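PDB 1ZA0: putative acyl-[acyl-carrier-protein] desaturase DesA2, which may act as a desaturase in mycobacterial fatty acid biosynthesis, being a homodimeric member of the type 2 fatty acid desaturase family that probably binds two iron ions per subunit. Local coordinates for residues M22-H25 with L26-D30; D30-A34 with H35-P39; L61-T64 with I65-A68; D205-R208 with D209-A213; L250-L253 with I254-I258. One frame throughout, in Å; residues are numbered along the deposited sequence.

Contact 1: M22-H25 with L26-D30; sequences MTRH and LDTED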
loop_
_atom_site.group_PDB
_atom_site.type_symbol
_atom_site.label_atom_id
_atom_site.label_comp_id
_atom_site.label_asym_id
_atom_site.label_seq_id
_atom_site.Cartn_x
_atom_site.Cartn_y
_atom_site.Cartn_z
ATOM N N MET A 22 17.219 -7.829 3.905
ATOM C CA MET A 22 17.237 -8.262 2.486
ATOM C C MET A 22 17.395 -9.729 2.437
ATOM O O MET A 22 16.713 -10.443 1.738
ATOM C CB MET A 22 18.433 -7.664 1.768
ATOM C CG MET A 22 18.191 -6.649 0.765
ATOM S SD MET A 22 16.693 -6.771 -0.321
ATOM C CE MET A 22 17.168 -7.721 -1.766
ATOM N N THR A 23 18.322 -10.233 3.260
ATOM C CA THR A 23 18.546 -11.648 3.352
ATOM C C THR A 23 17.312 -12.410 3.798
ATOM O O THR A 23 16.938 -13.425 3.242
ATOM C CB THR A 23 19.816 -11.906 4.334
ATOM O OG1 THR A 23 20.960 -11.257 3.774
ATOM C CG2 THR A 23 20.204 -13.304 4.303
ATOM N N ARG A 24 16.668 -11.944 4.850
ATOM C CA ARG A 24 15.387 -12.510 5.223
ATOM C C ARG A 24 14.341 -12.454 4.087
ATOM O O ARG A 24 13.645 -13.434 3.800
ATOM C CB ARG A 24 14.841 -11.756 6.429
ATOM C CG ARG A 24 13.579 -12.337 6.983
ATOM C CD ARG A 24 12.930 -11.506 8.057
ATOM N NE ARG A 24 12.929 -10.096 7.729
ATOM C CZ ARG A 24 12.172 -9.513 6.803
ATOM N NH1 ARG A 24 11.310 -10.247 6.132
ATOM N NH2 ARG A 24 12.241 -8.192 6.588
ATOM N N HIS A 25 14.223 -11.296 3.478
ATOM C CA HIS A 25 13.135 -11.071 2.479
ATOM C C HIS A 25 13.326 -12.054 1.308
ATOM O O HIS A 25 12.471 -12.879 1.024
ATOM C CB HIS A 25 13.145 -9.603 2.092
ATOM C CG HIS A 25 12.008 -9.180 1.202
ATOM N ND1 HIS A 25 10.964 -8.378 1.647
ATOM C CD2 HIS A 25 11.767 -9.429 -0.108
ATOM C CE1 HIS A 25 10.147 -8.130 0.633
ATOM N NE2 HIS A 25 10.599 -8.763 -0.439
ATOM N N LEU A 26 14.526 -12.098 0.765
ATOM C CA LEU A 26 14.882 -13.121 -0.264
ATOM C C LEU A 26 14.700 -14.578 0.107
ATOM O O LEU A 26 14.166 -15.374 -0.697
ATOM C CB LEU A 26 16.290 -12.882 -0.778
ATOM C CG LEU A 26 16.546 -11.560 -1.503
ATOM C CD1 LEU A 26 18.000 -11.405 -1.867
ATOM C CD2 LEU A 26 15.744 -11.457 -2.753
ATOM N N ASP A 27 15.104 -14.979 1.324
ATOM C CA ASP A 27 15.049 -16.408 1.712
ATOM C C ASP A 27 13.635 -16.873 2.005
ATOM O O ASP A 27 13.351 -18.047 1.977
ATOM C CB ASP A 27 15.915 -16.709 2.973
ATOM C CG ASP A 27 17.463 -16.520 2.741
ATOM O OD1 ASP A 27 17.972 -16.302 1.600
ATOM O OD2 ASP A 27 18.257 -16.529 3.721
ATOM N N THR A 28 12.748 -15.949 2.319
ATOM C CA THR A 28 11.328 -16.257 2.543
ATOM C C THR A 28 10.401 -15.799 1.386
ATOM O O THR A 28 9.196 -15.851 1.512
ATOM C CB THR A 28 10.840 -15.669 3.873
ATOM O OG1 THR A 28 11.024 -14.240 3.908
ATOM C CG2 THR A 28 11.721 -16.287 5.108
ATOM N N GLU A 29 10.984 -15.361 0.278
ATOM C CA GLU A 29 10.197 -14.918 -0.880
ATOM C C GLU A 29 9.315 -16.067 -1.413
ATOM O O GLU A 29 9.661 -17.265 -1.316
ATOM C CB GLU A 29 11.112 -14.402 -1.970
ATOM C CG GLU A 29 11.890 -15.464 -2.715
ATOM C CD GLU A 29 12.960 -14.874 -3.610
ATOM O OE1 GLU A 29 13.187 -13.623 -3.621
ATOM O OE2 GLU A 29 13.617 -15.676 -4.318
ATOM N N ASP A 30 8.147 -15.704 -1.931
ATOM C CA ASP A 30 7.254 -16.678 -2.591
ATOM C C ASP A 30 6.600 -15.926 -3.773
ATOM O O ASP A 30 5.515 -15.342 -3.628
ATOM C CB ASP A 30 6.203 -17.145 -1.582
ATOM C CG ASP A 30 5.258 -18.201 -2.151
ATOM O OD1 ASP A 30 5.545 -18.846 -3.194
ATOM O OD2 ASP A 30 4.169 -18.439 -1.588
HETATM O O HOH W 1 10.224 -12.783 6.352
#
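R24 O takes two hydrogen bonds from T28, 2.7 Å from its OG1 and 3.1 Å from its N, the donors approaching from opposite faces of the carbonyl plane. The hydroxyl can do this because chi1 of T28 (58°) sets OG1 between its own N and carbonyl carbon, facing back along the helix. T28 OG1 also receives a hydrogen bond from water 1, and that water accepts one from R24 NH1, lying in the plane of the guanidinium, whose NH2 bonds N21 OD1. T28 is the first residue to leave helical backbone angles, and these bonds close the last turn. Just before it the helix is regular, with L26 N bonded to M22 O at 2.9 Å and a nearly straight N-H (169°). Packing is lighter: the bent chain of M22 brings CE to 3.8 Å from L26 CD1, and T23 CG2 lies alongside D27 OD2. The end of helix 9-27 sets H25 beside the metal ligand H192, with W99 edge-to-face to its ring. It leans on helix 95-121 through M22 on W95 and through H25 NE2, bonded to E106 OE2; R191 of helix 176-206 bonds both H25 O and T28 OG1.

Contact 2: D30-A34 with H35-P39; sequences DIWFA and HDYVP. With EDO (1,2-ethanediol), chain C.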
loop_
_atom_site.group_PDB
_atom_site.type_symbol
_atom_site.label_atom_id
_atom_site.label_comp_id
_atom_site.label_asym_id
_atom_site.label_seq_id
_atom_site.Cartn_x
_atom_site.Cartn_y
_atom_site.Cartn_z
ATOM N N ASP A 30 8.147 -15.704 -1.931
ATOM C CA ASP A 30 7.254 -16.678 -2.591
ATOM C C ASP A 30 6.600 -15.926 -3.773
ATOM O O ASP A 30 5.515 -15.342 -3.628
ATOM C CB ASP A 30 6.203 -17.145 -1.582
ATOM C CG ASP A 30 5.258 -18.201 -2.151
ATOM O OD1 ASP A 30 5.545 -18.846 -3.194
ATOM O OD2 ASP A 30 4.169 -18.439 -1.588
ATOM N N ILE A 31 7.305 -15.947 -4.892
ATOM C CA ILE A 31 7.174 -15.014 -6.015
ATOM C C ILE A 31 5.905 -15.303 -6.740
ATOM O O ILE A 31 5.590 -16.414 -6.940
ATOM C CB ILE A 31 8.433 -15.126 -6.964
ATOM C CG1 ILE A 31 9.699 -14.670 -6.235
ATOM C CG2 ILE A 31 8.313 -14.327 -8.276
ATOM C CD1 ILE A 31 9.561 -13.424 -5.417
ATOM N N TRP A 32 5.154 -14.265 -7.059
ATOM C CA TRP A 32 3.961 -14.373 -7.918
ATOM C C TRP A 32 4.082 -13.405 -9.105
ATOM O O TRP A 32 4.894 -12.500 -9.087
ATOM C CB TRP A 32 2.693 -14.105 -7.102
ATOM C CG TRP A 32 2.567 -12.739 -6.518
ATOM C CD1 TRP A 32 3.168 -12.256 -5.390
ATOM C CD2 TRP A 32 1.685 -11.693 -6.965
ATOM N NE1 TRP A 32 2.747 -10.965 -5.123
ATOM C CE2 TRP A 32 1.834 -10.595 -6.076
ATOM C CE3 TRP A 32 0.788 -11.571 -8.039
ATOM C CZ2 TRP A 32 1.150 -9.415 -6.228
ATOM C CZ3 TRP A 32 0.106 -10.407 -8.181
ATOM C CH2 TRP A 32 0.303 -9.320 -7.293
ATOM N N PHE A 33 3.283 -13.659 -10.156
ATOM C CA PHE A 33 3.266 -12.855 -11.380
ATOM C C PHE A 33 1.872 -12.286 -11.561
ATOM O O PHE A 33 0.909 -12.969 -11.313
ATOM C CB PHE A 33 3.688 -13.743 -12.562
ATOM C CG PHE A 33 5.034 -14.340 -12.385
ATOM C CD1 PHE A 33 6.175 -13.592 -12.670
ATOM C CD2 PHE A 33 5.189 -15.660 -11.910
ATOM C CE1 PHE A 33 7.447 -14.153 -12.471
ATOM C CE2 PHE A 33 6.472 -16.198 -11.687
ATOM C CZ PHE A 33 7.580 -15.453 -11.976
ATOM N N ALA A 34 1.809 -10.994 -11.881
ATOM C CA ALA A 34 0.601 -10.279 -12.132
ATOM C C ALA A 34 -0.264 -11.051 -13.159
ATOM O O ALA A 34 -1.484 -11.200 -12.952
ATOM C CB ALA A 34 0.966 -8.839 -12.649
ATOM N N HIS A 35 0.359 -11.529 -14.235
ATOM C CA HIS A 35 -0.379 -12.156 -15.337
ATOM C C HIS A 35 -1.112 -13.435 -14.912
ATOM O O HIS A 35 -2.061 -13.841 -15.544
ATOM C CB HIS A 35 0.500 -12.396 -16.575
ATOM C CG HIS A 35 1.538 -13.448 -16.387
ATOM N ND1 HIS A 35 2.873 -13.147 -16.243
ATOM C CD2 HIS A 35 1.438 -14.791 -16.282
ATOM C CE1 HIS A 35 3.547 -14.271 -16.073
ATOM N NE2 HIS A 35 2.698 -15.275 -16.055
ATOM N N ASP A 36 -0.698 -14.017 -13.795
ATOM C CA ASP A 36 -1.349 -15.205 -13.297
ATOM C C ASP A 36 -2.633 -14.881 -12.571
ATOM O O ASP A 36 -3.328 -15.792 -12.225
ATOM C CB ASP A 36 -0.407 -15.958 -12.334
ATOM C CG ASP A 36 0.647 -16.773 -13.041
ATOM O OD1 ASP A 36 0.466 -17.177 -14.225
ATOM O OD2 ASP A 36 1.719 -17.066 -12.469
ATOM N N TYR A 37 -2.921 -13.619 -12.254
ATOM C CA TYR A 37 -4.156 -13.227 -11.603
ATOM C C TYR A 37 -5.115 -12.474 -12.507
ATOM O O TYR A 37 -6.079 -11.791 -12.045
ATOM C CB TYR A 37 -3.832 -12.412 -10.344
ATOM C CG TYR A 37 -3.324 -13.330 -9.264
ATOM C CD1 TYR A 37 -4.242 -13.935 -8.351
ATOM C CD2 TYR A 37 -1.966 -13.664 -9.178
ATOM C CE1 TYR A 37 -3.789 -14.821 -7.373
ATOM C CE2 TYR A 37 -1.502 -14.530 -8.193
ATOM C CZ TYR A 37 -2.412 -15.112 -7.300
ATOM O OH TYR A 37 -1.959 -15.981 -6.381
ATOM N N VAL A 38 -4.870 -12.604 -13.808
ATOM C CA VAL A 38 -5.710 -11.876 -14.799
ATOM C C VAL A 38 -6.440 -12.868 -15.716
ATOM O O VAL A 38 -5.804 -13.622 -16.394
ATOM C CB VAL A 38 -4.843 -10.895 -15.658
ATOM C CG1 VAL A 38 -5.689 -10.151 -16.665
ATOM C CG2 VAL A 38 -4.149 -9.891 -14.725
ATOM N N PRO A 39 -7.778 -12.874 -15.710
ATOM C CA PRO A 39 -8.537 -13.843 -16.509
ATOM C C PRO A 39 -8.681 -13.358 -17.933
ATOM O O PRO A 39 -9.742 -12.869 -18.331
ATOM C CB PRO A 39 -9.925 -13.877 -15.807
ATOM C CG PRO A 39 -10.075 -12.487 -15.264
ATOM C CD PRO A 39 -8.664 -12.032 -14.900
HETATM C C1 EDO C . 6.102 -10.327 -5.759
HETATM O O1 EDO C . 6.274 -11.527 -6.453
HETATM C C2 EDO C . 6.596 -10.473 -4.335
HETATM O O2 EDO C . 5.924 -11.492 -3.622
HETATM O O HOH W 2 1.956 -16.394 -9.905
#
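W32 and Y37 form the close-packed side of this turn: they meet obliquely, ring planes at 89° and centroids 5.5 Å apart. Chi1 of W32 (63°), which sets the indole between its own N and carbonyl carbon, brings CE3 to 3.6 Å from Y37 CD2. The backbone here is a short 3-10 turn, closed by two bonds, Y37 N to A34 O at 2.9 Å and D36 N to F33 O at 3.1 Å. F33 O also sits at the edge of the Y37 ring, in its plane, near CD2.

The other side is exposed and looser. F33 CB rests over one face of the H35 imidazole, 3.9 Å from its centroid, in a CH-pi contact; the two rings are nearly parallel but so far slid that they barely overlap.

An ethanediol molecule, probably from the crystallisation liquor, binds W32 N and W32 O through its O1 and also bonds D188. The indole packs on H110, a probable iron ligand by similarity, which places this turn at the border of the metal site. The chemistry implies a loop pinned to helix 176-206 by aromatic packing and by the bonds of W32 NE1 to D188 and Y37 OH to R184, while on the exposed side a single water, water 2, bridges F33 N and D36 OD2.

Contact 3: L61-T64 with I65-A68; sequences LPRT and ITDA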
loop_
_atom_site.group_PDB
_atom_site.type_symbol
_atom_site.label_atom_id
_atom_site.label_comp_id
_atom_site.label_asym_id
_atom_site.label_seq_id
_atom_site.Cartn_x
_atom_site.Cartn_y
_atom_site.Cartn_z
ATOM N N LEU A 61 -18.905 -6.167 -10.053
ATOM C CA LEU A 61 -18.418 -6.104 -8.684
ATOM C C LEU A 61 -19.101 -4.968 -7.967
ATOM O O LEU A 61 -19.429 -3.964 -8.572
ATOM C CB LEU A 61 -16.906 -5.895 -8.610
ATOM C CG LEU A 61 -15.975 -7.075 -8.957
ATOM C CD1 LEU A 61 -14.541 -6.604 -9.244
ATOM C CD2 LEU A 61 -15.935 -8.129 -7.850
ATOM N N PRO A 62 -19.279 -5.091 -6.639
ATOM C CA PRO A 62 -19.756 -3.960 -5.840
ATOM C C PRO A 62 -18.880 -2.678 -6.002
ATOM O O PRO A 62 -17.643 -2.785 -6.098
ATOM C CB PRO A 62 -19.670 -4.496 -4.398
ATOM C CG PRO A 62 -19.706 -5.976 -4.530
ATOM C CD PRO A 62 -18.984 -6.270 -5.823
ATOM N N ARG A 63 -19.507 -1.502 -5.998
ATOM C CA ARG A 63 -18.781 -0.272 -6.236
ATOM C C ARG A 63 -17.772 -0.035 -5.118
ATOM O O ARG A 63 -16.753 0.589 -5.355
ATOM C CB ARG A 63 -19.727 0.955 -6.411
ATOM C CG ARG A 63 -20.407 0.978 -7.828
ATOM C CD ARG A 63 -19.426 0.760 -9.090
ATOM N NE ARG A 63 -19.147 -0.675 -9.374
ATOM C CZ ARG A 63 -18.348 -1.138 -10.336
ATOM N NH1 ARG A 63 -18.236 -2.450 -10.508
ATOM N NH2 ARG A 63 -17.663 -0.314 -11.152
ATOM N N THR A 64 -18.023 -0.532 -3.910
ATOM C CA THR A 64 -17.022 -0.352 -2.834
ATOM C C THR A 64 -15.697 -0.996 -3.201
ATOM O O THR A 64 -14.634 -0.417 -2.920
ATOM C CB THR A 64 -17.455 -0.914 -1.495
ATOM O OG1 THR A 64 -17.844 -2.297 -1.633
ATOM C CG2 THR A 64 -18.716 -0.145 -0.965
ATOM N N ILE A 65 -15.791 -2.184 -3.792
ATOM C CA ILE A 65 -14.647 -2.982 -4.126
ATOM C C ILE A 65 -13.851 -2.308 -5.244
ATOM O O ILE A 65 -12.606 -2.186 -5.138
ATOM C CB ILE A 65 -15.043 -4.416 -4.501
ATOM C CG1 ILE A 65 -15.715 -5.140 -3.303
ATOM C CG2 ILE A 65 -13.826 -5.150 -5.039
ATOM C CD1 ILE A 65 -14.954 -5.076 -2.042
ATOM N N THR A 66 -14.541 -1.861 -6.302
ATOM C CA THR A 66 -13.847 -1.170 -7.420
ATOM C C THR A 66 -13.305 0.214 -7.048
ATOM O O THR A 66 -12.232 0.590 -7.495
ATOM C CB THR A 66 -14.777 -1.062 -8.701
ATOM O OG1 THR A 66 -15.993 -0.409 -8.373
ATOM C CG2 THR A 66 -15.203 -2.415 -9.177
ATOM N N ASP A 67 -14.009 0.970 -6.197
ATOM C CA ASP A 67 -13.470 2.206 -5.709
ATOM C C ASP A 67 -12.151 1.954 -4.973
ATOM O O ASP A 67 -11.167 2.673 -5.181
ATOM C CB ASP A 67 -14.407 2.902 -4.724
ATOM C CG ASP A 67 -15.672 3.517 -5.375
ATOM O OD1 ASP A 67 -15.769 3.582 -6.625
ATOM O OD2 ASP A 67 -16.596 3.952 -4.646
ATOM N N ALA A 68 -12.153 0.970 -4.068
ATOM C CA ALA A 68 -10.938 0.601 -3.300
ATOM C C ALA A 68 -9.776 0.237 -4.264
ATOM O O ALA A 68 -8.619 0.645 -4.050
ATOM C CB ALA A 68 -11.230 -0.514 -2.375
#
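R63 and T66 make the main side-chain contact, and it is one of packing. T66 OG1 sits over the centre of one guanidinium face, 3.1 Å above the plane and 3.2 Å from R63 CZ, where the N-H groups cannot point at it. T66 CG2 comes to 3.3 Å from R63 NH1. Bends at chi2 (-48°) and chi3 (83°) fold the arginine back over the helix start.

Hydrogen bonds hold that fold: R63 NH1 reaches L61 O at 2.7 Å with L61 O only 7° out of the guanidinium plane, NE adds a weak bond to the same oxygen, and NH2 bonds E123 O. In the backbone, P62 at the N-cap position gives its O to T66 N at 3.2 Å, and D67 N bonds R63 O.

Apolar contact is slight, with L61 CB 3.9 Å from T66 CG2 and P62 CB 4.2 Å from I65 CG1.

This opening turn of helix 63-77 lies against helix 148-172 through I65 and A68 on L169, against helix 176-206 through L61 and I65 on L178, and against helix 233-241, where D67 OD2 bonds N238.

Contact 4: D205-R208 with D209-A213; sequences DYTR and DETIA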
loop_
_atom_site.group_PDB
_atom_site.type_symbol
_atom_site.label_atom_id
_atom_site.label_comp_id
_atom_site.label_asym_id
_atom_site.label_seq_id
_atom_site.Cartn_x
_atom_site.Cartn_y
_atom_site.Cartn_z
ATOM N N ASP A 205 17.198 2.912 18.259
ATOM C CA ASP A 205 18.398 2.514 19.033
ATOM C C ASP A 205 19.638 3.464 18.859
ATOM O O ASP A 205 20.296 3.819 19.826
ATOM C CB ASP A 205 18.782 1.096 18.624
ATOM C CG ASP A 205 17.687 0.086 18.906
ATOM O OD1 ASP A 205 16.776 0.399 19.670
ATOM O OD2 ASP A 205 17.638 -1.046 18.438
ATOM N N TYR A 206 19.914 3.888 17.622
ATOM C CA TYR A 206 21.030 4.754 17.289
ATOM C C TYR A 206 20.797 6.235 17.585
ATOM O O TYR A 206 21.681 6.930 18.135
ATOM C CB TYR A 206 21.402 4.527 15.823
ATOM C CG TYR A 206 22.491 5.494 15.293
ATOM C CD1 TYR A 206 23.764 5.593 15.907
ATOM C CD2 TYR A 206 22.254 6.275 14.160
ATOM C CE1 TYR A 206 24.757 6.473 15.401
ATOM C CE2 TYR A 206 23.226 7.147 13.659
ATOM C CZ TYR A 206 24.463 7.243 14.278
ATOM O OH TYR A 206 25.381 8.082 13.697
ATOM N N THR A 207 19.625 6.738 17.208
ATOM C CA THR A 207 19.318 8.139 17.309
ATOM C C THR A 207 17.894 8.387 17.802
ATOM O O THR A 207 16.978 8.872 17.085
ATOM C CB THR A 207 19.622 8.896 15.958
ATOM O OG1 THR A 207 19.321 10.280 16.152
ATOM C CG2 THR A 207 18.640 8.459 14.824
ATOM N N ARG A 208 17.721 8.119 19.094
ATOM C CA ARG A 208 16.387 8.006 19.701
ATOM C C ARG A 208 15.437 9.200 19.598
ATOM O O ARG A 208 14.262 9.041 19.213
ATOM C CB ARG A 208 16.533 7.589 21.187
ATOM C CG ARG A 208 15.326 6.998 21.759
ATOM C CD ARG A 208 15.396 6.788 23.241
ATOM N NE ARG A 208 14.094 6.432 23.804
ATOM C CZ ARG A 208 13.521 5.247 23.703
ATOM N NH1 ARG A 208 14.127 4.264 23.097
ATOM N NH2 ARG A 208 12.324 5.048 24.236
ATOM N N ASP A 209 15.875 10.391 20.005
ATOM C CA ASP A 209 14.917 11.450 20.187
ATOM C C ASP A 209 14.498 11.999 18.833
ATOM O O ASP A 209 13.424 12.554 18.712
ATOM C CB ASP A 209 15.469 12.607 21.050
ATOM C CG ASP A 209 15.752 12.203 22.480
ATOM O OD1 ASP A 209 14.921 11.507 23.115
ATOM O OD2 ASP A 209 16.800 12.564 23.044
ATOM N N GLU A 210 15.381 11.890 17.862
ATOM C CA GLU A 210 15.106 12.205 16.467
ATOM C C GLU A 210 13.958 11.310 15.953
ATOM O O GLU A 210 12.961 11.815 15.427
ATOM C CB GLU A 210 16.380 11.955 15.633
ATOM C CG GLU A 210 16.451 12.740 14.336
ATOM C CD GLU A 210 17.543 12.247 13.422
ATOM O OE1 GLU A 210 17.409 12.441 12.186
ATOM O OE2 GLU A 210 18.533 11.627 13.924
ATOM N N THR A 211 14.118 9.994 16.156
ATOM C CA THR A 211 13.155 8.991 15.697
ATOM C C THR A 211 11.798 9.180 16.369
ATOM O O THR A 211 10.778 9.246 15.711
ATOM C CB THR A 211 13.761 7.594 15.854
ATOM O OG1 THR A 211 15.036 7.556 15.175
ATOM C CG2 THR A 211 12.928 6.531 15.099
ATOM N N ILE A 212 11.797 9.409 17.673
ATOM C CA ILE A 212 10.583 9.689 18.403
ATOM C C ILE A 212 9.867 10.936 17.879
ATOM O O ILE A 212 8.629 10.910 17.706
ATOM C CB ILE A 212 10.826 9.730 19.962
ATOM C CG1 ILE A 212 11.199 8.319 20.462
ATOM C CG2 ILE A 212 9.597 10.221 20.715
ATOM C CD1 ILE A 212 11.598 8.208 21.940
ATOM N N ALA A 213 10.622 11.999 17.633
ATOM C CA ALA A 213 10.048 13.222 17.100
ATOM C C ALA A 213 9.449 12.995 15.724
ATOM O O ALA A 213 8.429 13.538 15.438
ATOM C CB ALA A 213 11.123 14.338 17.011
#
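T207 O is gripped twice by T211, by its N at 3.2 Å and by its OG1 at 3.0 Å. The amide arrives nearly along the C=O direction, whereas the hydroxyl comes in 49° out of the carbonyl plane. Facing the same turn, T207 OG1 donates to E210 OE2 at 2.7 Å, using the carboxylate's anti lone pair. Chi1 of T207 (-179°) swings its hydroxyl opposite its own N and toward the glutamate, while its CG2 lies 3.3 Å from E210 OE2. On the next residue, I212 N bonds R208 O at 2.9 Å with an N-H angle of 170°. The extended side chain of R208 crosses I212 at a slant, its NE 3.6 Å from I212 CD1.

T207 is the first residue after helix 176-206 to leave helical angles and also the N-cap of helix 208-221, yet its hydroxyl makes no capping bond to a backbone N-H. What results is a helix-to-helix junction with one non-helical residue, whose carbonyl starts the second helix and whose side chain binds the glutamate three residues on.

Contact 5: L250-L253 with I254-I258; sequences LRQL and ISDRI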
loop_
_atom_site.group_PDB
_atom_site.type_symbol
_atom_site.label_atom_id
_atom_site.label_comp_id
_atom_site.label_asym_id
_atom_site.label_seq_id
_atom_site.Cartn_x
_atom_site.Cartn_y
_atom_site.Cartn_z
ATOM N N LEU A 250 -7.304 4.220 10.570
ATOM C CA LEU A 250 -6.039 4.915 10.567
ATOM C C LEU A 250 -5.581 5.183 11.981
ATOM O O LEU A 250 -4.436 4.911 12.334
ATOM C CB LEU A 250 -6.162 6.206 9.795
ATOM C CG LEU A 250 -4.911 7.060 9.673
ATOM C CD1 LEU A 250 -3.734 6.297 9.008
ATOM C CD2 LEU A 250 -5.201 8.353 8.857
ATOM N N ARG A 251 -6.488 5.728 12.781
ATOM C CA ARG A 251 -6.263 5.963 14.200
ATOM C C ARG A 251 -5.826 4.661 14.908
ATOM O O ARG A 251 -4.788 4.599 15.520
ATOM C CB ARG A 251 -7.548 6.634 14.814
ATOM C CG ARG A 251 -7.400 7.217 16.252
ATOM C CD ARG A 251 -8.724 7.386 17.088
ATOM N NE ARG A 251 -9.226 6.086 17.588
ATOM C CZ ARG A 251 -9.721 5.836 18.808
ATOM N NH1 ARG A 251 -9.786 6.778 19.759
ATOM N NH2 ARG A 251 -10.146 4.606 19.090
ATOM N N GLN A 252 -6.570 3.588 14.788
ATOM C CA GLN A 252 -6.119 2.360 15.404
ATOM C C GLN A 252 -4.711 1.894 14.919
ATOM O O GLN A 252 -3.892 1.511 15.754
ATOM C CB GLN A 252 -7.105 1.203 15.206
ATOM C CG GLN A 252 -6.960 0.046 16.198
ATOM C CD GLN A 252 -6.916 0.549 17.665
ATOM O OE1 GLN A 252 -7.888 1.135 18.117
ATOM N NE2 GLN A 252 -5.771 0.359 18.371
ATOM N N LEU A 253 -4.439 1.878 13.609
ATOM C CA LEU A 253 -3.140 1.303 13.145
ATOM C C LEU A 253 -1.983 2.196 13.624
ATOM O O LEU A 253 -0.914 1.697 13.883
ATOM C CB LEU A 253 -3.051 1.065 11.627
ATOM C CG LEU A 253 -3.005 2.240 10.675
ATOM C CD1 LEU A 253 -1.574 2.755 10.479
ATOM C CD2 LEU A 253 -3.632 1.872 9.311
ATOM N N ILE A 254 -2.208 3.501 13.721
ATOM C CA ILE A 254 -1.190 4.383 14.238
ATOM C C ILE A 254 -0.830 4.021 15.707
ATOM O O ILE A 254 0.320 3.967 16.062
ATOM C CB ILE A 254 -1.586 5.835 14.181
ATOM C CG1 ILE A 254 -1.613 6.354 12.756
ATOM C CG2 ILE A 254 -0.537 6.712 14.970
ATOM C CD1 ILE A 254 -2.492 7.652 12.604
ATOM N N SER A 255 -1.843 3.855 16.548
ATOM C CA SER A 255 -1.672 3.328 17.904
ATOM C C SER A 255 -0.957 1.979 17.949
ATOM O O SER A 255 -0.023 1.813 18.701
ATOM C CB SER A 255 -3.046 3.187 18.567
ATOM O OG SER A 255 -2.939 2.755 19.901
ATOM N N ASP A 256 -1.381 1.024 17.141
ATOM C CA ASP A 256 -0.716 -0.263 17.064
ATOM C C ASP A 256 0.755 -0.181 16.616
ATOM O O ASP A 256 1.566 -0.955 17.079
ATOM C CB ASP A 256 -1.429 -1.229 16.126
ATOM C CG ASP A 256 -2.904 -1.475 16.471
ATOM O OD1 ASP A 256 -3.329 -1.284 17.636
ATOM O OD2 ASP A 256 -3.690 -1.895 15.573
ATOM N N ARG A 257 1.083 0.701 15.698
ATOM C CA ARG A 257 2.437 0.773 15.197
ATOM C C ARG A 257 3.352 1.358 16.295
ATOM O O ARG A 257 4.467 0.896 16.505
ATOM C CB ARG A 257 2.459 1.614 13.929
ATOM C CG ARG A 257 3.784 1.809 13.289
ATOM C CD ARG A 257 4.363 0.551 12.816
ATOM N NE ARG A 257 5.274 -0.014 13.805
ATOM C CZ ARG A 257 5.791 -1.200 13.707
ATOM N NH1 ARG A 257 5.497 -1.982 12.659
ATOM N NH2 ARG A 257 6.651 -1.612 14.624
ATOM N N ILE A 258 2.866 2.358 16.981
ATOM C CA ILE A 258 3.636 2.988 18.095
ATOM C C ILE A 258 3.885 1.949 19.173
ATOM O O ILE A 258 5.008 1.800 19.643
ATOM C CB ILE A 258 2.839 4.192 18.635
ATOM C CG1 ILE A 258 2.917 5.325 17.640
ATOM C CG2 ILE A 258 3.378 4.656 20.036
ATOM C CD1 ILE A 258 1.939 6.406 17.856
#
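Q252 runs from CB to a tip that meets D256, one turn further along the helix. CG leaves opposite the backbone N and passes 3.9 Å from D256 OD2. The bend at chi2 (50°) then carries CD to 4.0 Å from D256 OD1, and NE2 donates to that oxygen at 3.0 Å with an N-H angle of 164°. The acceptor lies close to the amide plane, but the donor stands 40° above the carboxylate plane. NE2 also bonds T274 OG1, which fixes the amide from a second direction.

Along the backbone run regular i to i+4 bonds, among them an almost straight one from S255 N to R251 O. On the buried side, I254 CD1 packs 3.8 Å from L250 CG and I254 CG1 lies 3.2 Å from L250 O. The bent chain of R257 leads away, with NH1 in a salt bridge to E193 and its guanidinium in a cation-pi contact with W261.

These are i, i+4 side-chain pairs along a helix, one polar (Q252-D256) and one apolar (L250-I254), with helix 247-260 packed on helix 148-172 through L250 on C161 and on helix 208-221 through I254 on A219.

Contacts 1 and 2 follow directly on one another, sharing D30 with centres 19 Å apart, and they lie nearest the metal site. The H25 side chain is about 4 Å from that of H192, a ligand of the bound manganese ion, and the W32 side chain about 4 Å from that of H110, a probable iron ligand; the manganese ion is about 9 Å from H25 and 10 Å from W32. Contact 5 is the next nearest, R257 being about 9 Å from E159 between side chains. The nearest atoms of contacts 4 and 5 are about 8 Å apart, yet contact 4, like contact 3, lies away from the annotated sites. Contacts 3 and 4, with centres 40 Å apart, occupy opposite sides of the chain's centre.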